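PDB 4DNH: dihydrodipicolinate synthase family protein from Sinorhizobium meliloti, which is of unknown function but folds as a TIM barrel and may be related to the aldolase-like dihydrodipicolinate synthases. Local coordinates for residues Leu311-Thr325 with Ala349-Ala362. Residues are numbered along the deposited sequence; the frame is centred on the assembly and turned at random.
Sequences LSRHIFKAPTRFYKT and ARSLVHLAELFRLA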
ATOM      1  N   LEU A 311      -8.291   6.648  12.071  1.00 40.70           N
ATOM      2  CA  LEU A 311      -7.121   7.294  11.494  1.00 36.91           C
ATOM      3  C   LEU A 311      -6.971   6.881  10.038  1.00 36.78           C
ATOM      4  O   LEU A 311      -6.799   7.724   9.158  1.00 38.06           O
ATOM      5  CB  LEU A 311      -5.871   6.922  12.287  1.00 35.16           C
ATOM      6  CG  LEU A 311      -4.520   7.149  11.589  1.00 34.54           C
ATOM      7  CD1 LEU A 311      -4.198   8.634  11.443  1.00 32.40           C
ATOM      8  CD2 LEU A 311      -3.421   6.409  12.351  1.00 34.44           C
ATOM      9  N   SER A 312      -7.051   5.585   9.784  1.00 36.25           N
ATOM     10  CA  SER A 312      -6.987   5.093   8.427  1.00 37.12           C
ATOM     11  C   SER A 312      -8.077   5.667   7.488  1.00 38.06           C
ATOM     12  O   SER A 312      -7.780   6.106   6.384  1.00 38.71           O
ATOM     13  CB  SER A 312      -7.069   3.573   8.435  1.00 36.91           C
ATOM     14  OG  SER A 312      -6.585   3.097   7.198  1.00 36.19           O
ATOM     15  N   ARG A 313      -9.332   5.628   7.913  1.00 37.73           N
ATOM     16  CA  ARG A 313     -10.410   6.161   7.103  1.00 39.68           C
ATOM     17  C   ARG A 313     -10.181   7.630   6.781  1.00 40.42           C
ATOM     18  O   ARG A 313     -10.536   8.097   5.699  1.00 40.28           O
ATOM     19  CB  ARG A 313     -11.738   5.959   7.809  1.00 42.00           C
ATOM     20  CG  ARG A 313     -12.082   4.483   7.881  1.00 43.13           C
ATOM     21  CD  ARG A 313     -13.244   4.171   8.795  1.00 44.62           C
ATOM     22  NE  ARG A 313     -13.580   2.765   8.616  1.00 46.51           N
ATOM     23  CZ  ARG A 313     -14.583   2.136   9.215  1.00 46.34           C
ATOM     24  NH1 ARG A 313     -15.383   2.781  10.058  1.00 47.96           N
ATOM     25  NH2 ARG A 313     -14.777   0.854   8.964  1.00 44.91           N
ATOM     26  N   HIS A 314      -9.553   8.344   7.711  1.00 40.62           N
ATOM     27  CA  HIS A 314      -9.222   9.744   7.507  1.00 40.18           C
ATOM     28  C   HIS A 314      -8.122   9.907   6.479  1.00 39.74           C
ATOM     29  O   HIS A 314      -8.235  10.723   5.559  1.00 40.27           O
ATOM     30  CB  HIS A 314      -8.864  10.408   8.830  1.00 38.70           C
ATOM     31  CG  HIS A 314      -8.400  11.840   8.679  1.00 39.74           C
ATOM     32  ND1 HIS A 314      -9.263  12.874   8.529  1.00 40.55           N
ATOM     33  CD2 HIS A 314      -7.113  12.390   8.649  1.00 38.32           C
ATOM     34  CE1 HIS A 314      -8.569  14.026   8.418  1.00 40.66           C
ATOM     35  NE2 HIS A 314      -7.252  13.730   8.492  1.00 40.25           N
ATOM     36  N   ILE A 315      -7.061   9.114   6.622  1.00 37.56           N
ATOM     37  CA  ILE A 315      -5.939   9.144   5.696  1.00 36.11           C
ATOM     38  C   ILE A 315      -6.373   8.816   4.270  1.00 37.72           C
ATOM     39  O   ILE A 315      -5.875   9.436   3.308  1.00 37.79           O
ATOM     40  CB  ILE A 315      -4.798   8.219   6.146  1.00 35.22           C
ATOM     41  CG1 ILE A 315      -4.128   8.800   7.405  1.00 35.41           C
ATOM     42  CG2 ILE A 315      -3.770   8.059   5.024  1.00 34.58           C
ATOM     43  CD1 ILE A 315      -3.087   7.893   8.052  1.00 34.45           C
ATOM     44  N   PHE A 316      -7.315   7.880   4.135  1.00 36.40           N
ATOM     45  CA  PHE A 316      -7.781   7.446   2.815  1.00 35.84           C
ATOM     46  C   PHE A 316      -9.066   8.117   2.348  1.00 38.82           C
ATOM     47  O   PHE A 316      -9.711   7.641   1.410  1.00 39.42           O
ATOM     48  CB  PHE A 316      -7.968   5.934   2.781  1.00 34.00           C
ATOM     49  CG  PHE A 316      -6.679   5.167   2.737  1.00 32.96           C
ATOM     50  CD1 PHE A 316      -5.864   5.082   3.863  1.00 32.96           C
ATOM     51  CD2 PHE A 316      -6.289   4.520   1.576  1.00 32.42           C
ATOM     52  CE1 PHE A 316      -4.680   4.367   3.828  1.00 33.30           C
ATOM     53  CE2 PHE A 316      -5.111   3.807   1.525  1.00 33.68           C
ATOM     54  CZ  PHE A 316      -4.302   3.730   2.654  1.00 34.59           C
ATOM     55  N   LYS A 317      -9.441   9.223   2.977  1.00 39.32           N
ATOM     56  CA  LYS A 317     -10.699   9.847   2.606  1.00 43.46           C
ATOM     57  C   LYS A 317     -10.665  10.518   1.236  1.00 45.67           C
ATOM     58  O   LYS A 317      -9.587  10.861   0.718  1.00 45.67           O
ATOM     59  CB  LYS A 317     -11.206  10.787   3.696  1.00 43.62           C
ATOM     60  CG  LYS A 317     -10.707  12.202   3.666  1.00 42.72           C
ATOM     61  CD  LYS A 317     -11.234  12.850   4.922  1.00 46.00           C
ATOM     62  CE  LYS A 317     -11.751  14.242   4.659  1.00 48.86           C
ATOM     63  NZ  LYS A 317     -12.476  14.702   5.871  1.00 52.80           N
ATOM     64  N   ALA A 318     -11.854  10.669   0.654  1.00 45.56           N
ATOM     65  CA  ALA A 318     -12.010  11.284  -0.659  1.00 45.60           C
ATOM     66  C   ALA A 318     -11.435  12.715  -0.673  1.00 46.12           C
ATOM     67  O   ALA A 318     -11.686  13.486   0.259  1.00 46.21           O
ATOM     68  CB  ALA A 318     -13.476  11.275  -1.054  1.00 43.10           C
ATOM     69  N   PRO A 319     -10.632  13.064  -1.707  1.00 45.75           N
ATOM     70  CA  PRO A 319     -10.141  12.210  -2.815  1.00 44.10           C
ATOM     71  C   PRO A 319      -9.049  11.239  -2.370  1.00 41.01           C
ATOM     72  O   PRO A 319      -7.965  11.651  -1.935  1.00 37.49           O
ATOM     73  CB  PRO A 319      -9.581  13.220  -3.833  1.00 41.83           C
ATOM     74  CG  PRO A 319      -9.247  14.420  -3.008  1.00 42.11           C
ATOM     75  CD  PRO A 319     -10.277  14.482  -1.918  1.00 43.26           C
ATOM     76  N   THR A 320      -9.347   9.957  -2.528  1.00 40.74           N
ATOM     77  CA  THR A 320      -8.575   8.868  -1.941  1.00 38.91           C
ATOM     78  C   THR A 320      -7.163   8.677  -2.500  1.00 37.51           C
ATOM     79  O   THR A 320      -6.273   8.193  -1.786  1.00 37.15           O
ATOM     80  CB  THR A 320      -9.392   7.574  -2.024  1.00 38.75           C
ATOM     81  OG1 THR A 320     -10.514   7.723  -1.164  1.00 40.09           O
ATOM     82  CG2 THR A 320      -8.602   6.368  -1.550  1.00 39.60           C
ATOM     83  N   ARG A 321      -6.952   9.074  -3.750  1.00 36.23           N
ATOM     84  CA  ARG A 321      -5.651   8.885  -4.383  1.00 36.62           C
ATOM     85  C   ARG A 321      -4.513   9.643  -3.666  1.00 38.46           C
ATOM     86  O   ARG A 321      -3.330   9.419  -3.950  1.00 40.09           O
ATOM     87  CB  ARG A 321      -5.705   9.203  -5.880  1.00 37.93           C
ATOM     88  CG  ARG A 321      -6.007  10.655  -6.252  1.00 40.25           C
ATOM     89  CD  ARG A 321      -6.143  10.777  -7.763  1.00 44.99           C
ATOM     90  NE  ARG A 321      -6.477  12.132  -8.227  1.00 49.37           N
ATOM     91  CZ  ARG A 321      -7.679  12.701  -8.098  1.00 49.42           C
ATOM     92  NH1 ARG A 321      -8.662  12.059  -7.491  1.00 48.06           N
ATOM     93  NH2 ARG A 321      -7.892  13.934  -8.542  1.00 49.99           N
ATOM     94  N   PHE A 322      -4.875  10.507  -2.718  1.00 38.51           N
ATOM     95  CA  PHE A 322      -3.900  11.343  -2.012  1.00 37.80           C
ATOM     96  C   PHE A 322      -3.571  10.798  -0.641  1.00 37.97           C
ATOM     97  O   PHE A 322      -2.887  11.456   0.139  1.00 41.96           O
ATOM     98  CB  PHE A 322      -4.373  12.805  -1.913  1.00 38.24           C
ATOM     99  CG  PHE A 322      -4.525  13.490  -3.256  1.00 36.09           C
ATOM    100  CD1 PHE A 322      -3.499  13.450  -4.196  1.00 33.85           C
ATOM    101  CD2 PHE A 322      -5.699  14.164  -3.579  1.00 36.48           C
ATOM    102  CE1 PHE A 322      -3.640  14.067  -5.436  1.00 34.48           C
ATOM    103  CE2 PHE A 322      -5.844  14.774  -4.822  1.00 38.11           C
ATOM    104  CZ  PHE A 322      -4.814  14.722  -5.754  1.00 35.88           C
ATOM    105  N   TYR A 323      -4.029   9.587  -0.350  1.00 35.88           N
ATOM    106  CA  TYR A 323      -3.679   8.934   0.908  1.00 34.97           C
ATOM    107  C   TYR A 323      -2.184   8.910   1.187  1.00 34.38           C
ATOM    108  O   TYR A 323      -1.773   8.960   2.343  1.00 35.09           O
ATOM    109  CB  TYR A 323      -4.232   7.513   0.964  1.00 35.29           C
ATOM    110  CG  TYR A 323      -3.502   6.497   0.121  1.00 35.66           C
ATOM    111  CD1 TYR A 323      -3.891   6.248  -1.191  1.00 39.42           C
ATOM    112  CD2 TYR A 323      -2.458   5.736   0.652  1.00 33.78           C
ATOM    113  CE1 TYR A 323      -3.235   5.289  -1.961  1.00 39.45           C
ATOM    114  CE2 TYR A 323      -1.807   4.782  -0.106  1.00 33.07           C
ATOM    115  CZ  TYR A 323      -2.193   4.577  -1.411  1.00 35.62           C
ATOM    116  OH  TYR A 323      -1.561   3.643  -2.172  1.00 37.73           O
ATOM    117  N   LYS A 324      -1.371   8.856   0.136  1.00 32.47           N
ATOM    118  CA  LYS A 324       0.063   8.693   0.323  1.00 31.53           C
ATOM    119  C   LYS A 324       0.640   9.867   1.088  1.00 31.49           C
ATOM    120  O   LYS A 324       1.626   9.734   1.828  1.00 30.10           O
ATOM    121  CB  LYS A 324       0.762   8.506  -1.012  1.00 32.31           C
ATOM    122  CG  LYS A 324       0.150   7.393  -1.847  1.00 33.13           C
ATOM    123  CD  LYS A 324       0.117   7.834  -3.283  1.00 35.50           C
ATOM    124  CE  LYS A 324      -0.801   6.985  -4.109  1.00 38.25           C
ATOM    125  NZ  LYS A 324      -1.420   7.909  -5.080  1.00 40.47           N
ATOM    126  N   THR A 325      -0.011  11.009   0.930  1.00 31.15           N
ATOM    127  CA  THR A 325       0.345  12.181   1.677  1.00 31.74           C
ATOM    128  C   THR A 325       0.220  11.992   3.190  1.00 33.50           C
ATOM    129  O   THR A 325       1.142  12.350   3.931  1.00 35.75           O
ATOM    130  CB  THR A 325      -0.464  13.371   1.169  1.00 31.62           C
ATOM    131  OG1 THR A 325      -0.287  13.432  -0.251  1.00 31.51           O
ATOM    132  CG2 THR A 325      -0.009  14.679   1.828  1.00 29.96           C
ATOM    133  N   ALA A 349      -0.964  18.117  -1.125  1.00 32.08           N
ATOM    134  CA  ALA A 349      -2.252  17.625  -1.603  1.00 32.76           C
ATOM    135  C   ALA A 349      -3.298  17.443  -0.497  1.00 31.30           C
ATOM    136  O   ALA A 349      -4.443  17.197  -0.794  1.00 31.44           O
ATOM    137  CB  ALA A 349      -2.069  16.344  -2.417  1.00 32.71           C
ATOM    138  N   ARG A 350      -2.906  17.571   0.766  1.00 30.58           N
ATOM    139  CA  ARG A 350      -3.872  17.588   1.862  1.00 30.80           C
ATOM    140  C   ARG A 350      -3.836  18.940   2.559  1.00 32.20           C
ATOM    141  O   ARG A 350      -2.761  19.535   2.689  1.00 33.27           O
ATOM    142  CB  ARG A 350      -3.604  16.466   2.880  1.00 30.06           C
ATOM    143  CG  ARG A 350      -3.785  15.042   2.367  1.00 30.82           C
ATOM    144  CD  ARG A 350      -5.179  14.756   1.793  1.00 31.99           C
ATOM    145  NE  ARG A 350      -5.458  13.319   1.735  1.00 32.96           N
ATOM    146  CZ  ARG A 350      -6.566  12.761   1.239  1.00 35.37           C
ATOM    147  NH1 ARG A 350      -7.540  13.504   0.712  1.00 35.14           N
ATOM    148  NH2 ARG A 350      -6.704  11.437   1.269  1.00 35.60           N
ATOM    149  N   SER A 351      -4.998  19.431   3.008  1.00 32.06           N
ATOM    150  CA  SER A 351      -5.056  20.716   3.711  1.00 33.07           C
ATOM    151  C   SER A 351      -4.331  20.586   5.039  1.00 33.57           C
ATOM    152  O   SER A 351      -4.045  19.484   5.488  1.00 34.26           O
ATOM    153  CB  SER A 351      -6.496  21.145   3.948  1.00 35.37           C
ATOM    154  OG  SER A 351      -7.088  20.304   4.932  1.00 39.98           O
ATOM    155  N   LEU A 352      -4.011  21.712   5.649  1.00 34.59           N
ATOM    156  CA  LEU A 352      -3.418  21.730   6.963  1.00 37.01           C
ATOM    157  C   LEU A 352      -4.393  21.122   7.971  1.00 38.14           C
ATOM    158  O   LEU A 352      -3.991  20.354   8.851  1.00 39.21           O
ATOM    159  CB  LEU A 352      -3.067  23.160   7.352  1.00 40.50           C
ATOM    160  CG  LEU A 352      -2.456  23.346   8.739  1.00 46.07           C
ATOM    161  CD1 LEU A 352      -1.083  22.683   8.821  1.00 46.27           C
ATOM    162  CD2 LEU A 352      -2.385  24.831   9.112  1.00 48.89           C
ATOM    163  N   VAL A 353      -5.670  21.466   7.811  1.00 37.67           N
ATOM    164  CA  VAL A 353      -6.755  21.005   8.649  1.00 39.07           C
ATOM    165  C   VAL A 353      -6.769  19.479   8.657  1.00 39.30           C
ATOM    166  O   VAL A 353      -6.993  18.854   9.687  1.00 40.40           O
ATOM    167  CB  VAL A 353      -8.125  21.562   8.144  1.00 41.89           C
ATOM    168  CG1 VAL A 353      -9.299  20.776   8.724  1.00 42.98           C
ATOM    169  CG2 VAL A 353      -8.270  23.027   8.509  1.00 41.12           C
ATOM    170  N   HIS A 354      -6.520  18.889   7.493  1.00 38.51           N
ATOM    171  CA  HIS A 354      -6.480  17.449   7.362  1.00 37.23           C
ATOM    172  C   HIS A 354      -5.274  16.863   8.063  1.00 37.31           C
ATOM    173  O   HIS A 354      -5.377  15.803   8.688  1.00 36.30           O
ATOM    174  CB  HIS A 354      -6.496  17.072   5.898  1.00 36.30           C
ATOM    175  CG  HIS A 354      -6.322  15.607   5.651  1.00 36.75           C
ATOM    176  ND1 HIS A 354      -5.129  14.994   5.767  1.00 39.02           N
ATOM    177  CD2 HIS A 354      -7.235  14.630   5.280  1.00 37.68           C
ATOM    178  CE1 HIS A 354      -5.265  13.688   5.475  1.00 38.51           C
ATOM    179  NE2 HIS A 354      -6.561  13.468   5.166  1.00 38.99           N
ATOM    180  N   LEU A 355      -4.136  17.556   7.985  1.00 37.11           N
ATOM    181  CA  LEU A 355      -2.900  17.101   8.628  1.00 37.13           C
ATOM    182  C   LEU A 355      -3.002  17.179  10.156  1.00 37.27           C
ATOM    183  O   LEU A 355      -2.566  16.271  10.860  1.00 37.16           O
ATOM    184  CB  LEU A 355      -1.682  17.875   8.094  1.00 38.65           C
ATOM    185  CG  LEU A 355      -1.432  17.757   6.581  1.00 41.24           C
ATOM    186  CD1 LEU A 355      -0.334  18.672   6.089  1.00 41.04           C
ATOM    187  CD2 LEU A 355      -1.119  16.322   6.168  1.00 44.38           C
ATOM    188  N   ALA A 356      -3.608  18.252  10.658  1.00 39.31           N
ATOM    189  CA  ALA A 356      -3.901  18.389  12.093  1.00 41.06           C
ATOM    190  C   ALA A 356      -4.863  17.309  12.571  1.00 41.78           C
ATOM    191  O   ALA A 356      -4.650  16.726  13.631  1.00 45.24           O
ATOM    192  CB  ALA A 356      -4.459  19.773  12.410  1.00 41.53           C
ATOM    193  N   GLU A 357      -5.916  17.026  11.802  1.00 40.61           N
ATOM    194  CA  GLU A 357      -6.836  15.955  12.202  1.00 41.66           C
ATOM    195  C   GLU A 357      -6.127  14.603  12.225  1.00 40.46           C
ATOM    196  O   GLU A 357      -6.261  13.833  13.191  1.00 43.13           O
ATOM    197  CB  GLU A 357      -8.114  15.929  11.346  1.00 43.19           C
ATOM    198  CG  GLU A 357      -9.082  14.785  11.673  1.00 44.75           C
ATOM    199  CD  GLU A 357      -9.811  14.922  13.022  1.00 49.76           C
ATOM    200  OE1 GLU A 357      -9.469  15.837  13.814  1.00 50.88           O
ATOM    201  OE2 GLU A 357     -10.734  14.096  13.299  1.00 49.74           O
ATOM    202  N   LEU A 358      -5.361  14.336  11.173  1.00 38.79           N
ATOM    203  CA  LEU A 358      -4.435  13.203  11.118  1.00 39.53           C
ATOM    204  C   LEU A 358      -3.589  13.071  12.400  1.00 39.20           C
ATOM    205  O   LEU A 358      -3.496  11.996  12.972  1.00 42.04           O
ATOM    206  CB  LEU A 358      -3.531  13.320   9.877  1.00 39.27           C
ATOM    207  CG  LEU A 358      -2.760  12.074   9.426  1.00 40.32           C
ATOM    208  CD1 LEU A 358      -2.438  12.135   7.942  1.00 39.99           C
ATOM    209  CD2 LEU A 358      -1.474  11.914  10.223  1.00 40.06           C
ATOM    210  N   PHE A 359      -2.987  14.161  12.849  1.00 36.99           N
ATOM    211  CA  PHE A 359      -2.247  14.175  14.114  1.00 36.58           C
ATOM    212  C   PHE A 359      -3.096  13.737  15.331  1.00 37.27           C
ATOM    213  O   PHE A 359      -2.644  12.898  16.116  1.00 37.16           O
ATOM    214  CB  PHE A 359      -1.578  15.550  14.292  1.00 37.04           C
ATOM    215  CG  PHE A 359      -0.869  15.755  15.607  1.00 38.18           C
ATOM    216  CD1 PHE A 359      -1.570  16.186  16.739  1.00 39.99           C
ATOM    217  CD2 PHE A 359       0.511  15.588  15.700  1.00 38.65           C
ATOM    218  CE1 PHE A 359      -0.910  16.401  17.944  1.00 42.22           C
ATOM    219  CE2 PHE A 359       1.184  15.808  16.902  1.00 40.88           C
ATOM    220  CZ  PHE A 359       0.473  16.215  18.029  1.00 42.61           C
ATOM    221  N   ARG A 360      -4.314  14.267  15.486  1.00 38.06           N
ATOM    222  CA  ARG A 360      -5.191  13.861  16.622  1.00 38.14           C
ATOM    223  C   ARG A 360      -5.568  12.395  16.573  1.00 39.28           C
ATOM    224  O   ARG A 360      -5.504  11.694  17.580  1.00 40.76           O
ATOM    225  CB  ARG A 360      -6.500  14.632  16.654  1.00 38.68           C
ATOM    226  CG  ARG A 360      -6.413  16.142  16.649  1.00 39.44           C
ATOM    227  CD  ARG A 360      -7.825  16.700  16.692  1.00 40.66           C
ATOM    228  NE  ARG A 360      -7.812  18.144  16.605  1.00 42.72           N
ATOM    229  CZ  ARG A 360      -7.810  18.835  15.467  1.00 43.32           C
ATOM    230  NH1 ARG A 360      -7.840  18.214  14.290  1.00 41.56           N
ATOM    231  NH2 ARG A 360      -7.787  20.157  15.514  1.00 44.07           N
ATOM    232  N   LEU A 361      -5.992  11.930  15.402  1.00 40.18           N
ATOM    233  CA  LEU A 361      -6.366  10.528  15.252  1.00 40.55           C
ATOM    234  C   LEU A 361      -5.141   9.615  15.420  1.00 42.79           C
ATOM    235  O   LEU A 361      -5.250   8.535  16.011  1.00 42.36           O
ATOM    236  CB  LEU A 361      -7.084  10.288  13.925  1.00 39.77           C
ATOM    237  CG  LEU A 361      -8.418  11.034  13.708  1.00 40.09           C
ATOM    238  CD1 LEU A 361      -8.830  10.970  12.252  1.00 38.39           C
ATOM    239  CD2 LEU A 361      -9.544  10.514  14.597  1.00 40.65           C
ATOM    240  N   ALA A 362      -3.972  10.058  14.944  1.00 43.31           N
ATOM    241  CA  ALA A 362      -2.715   9.313  15.196  1.00 42.99           C
ATOM    242  C   ALA A 362      -2.388   9.231  16.687  1.00 44.00           C
ATOM    243  O   ALA A 362      -1.992   8.174  17.182  1.00 43.57           O
ATOM    244  CB  ALA A 362      -1.549   9.915  14.430  1.00 40.07           C
TER
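The imidazoles of His314 and His354 form an offset stack, centroids 4.0 Å apart and planes 20° from parallel, between two nearly antiparallel helices that follow the last strand of the TIM barrel. The other face of the His314 ring carries Glu357 CG, 3.4 Å from His314 CE1, and the other face of the His354 ring lies under Arg350 CD. The Arg350 guanidinium continues the pile, with His354 NE2 over one face and Phe322 CB over the other; Ile315 O and Lys317 O lie at its edge. Phe322 in turn holds Ala349 CB over one ring face and Arg321 CG over the opposite one.

Each histidine also donates to the other's backbone. His314 NE2 reaches His354 O at 2.8 Å, close to its own ring plane and nearly straight (165°), while His354 NE2 meets His314 O at 3.2 Å from above the carbonyl plane. Both chi1 angles are near 175°, setting each ring anti to its backbone N, where it meets the other helix. As a knob, His314 fits among His354, Glu357, Leu358 and Leu361.

Leu311 CB packs on Leu361 CB, and Ile315 CG1 on Leu358 CD1, whose side chain also touches Phe329 of helix 323-333. Where helix 308-315 ends, Arg350 NH2 grips two carbonyls: Ile315 O from above its plane, and Lys317 O on an in-plane lone pair at 3.0 Å from NH2.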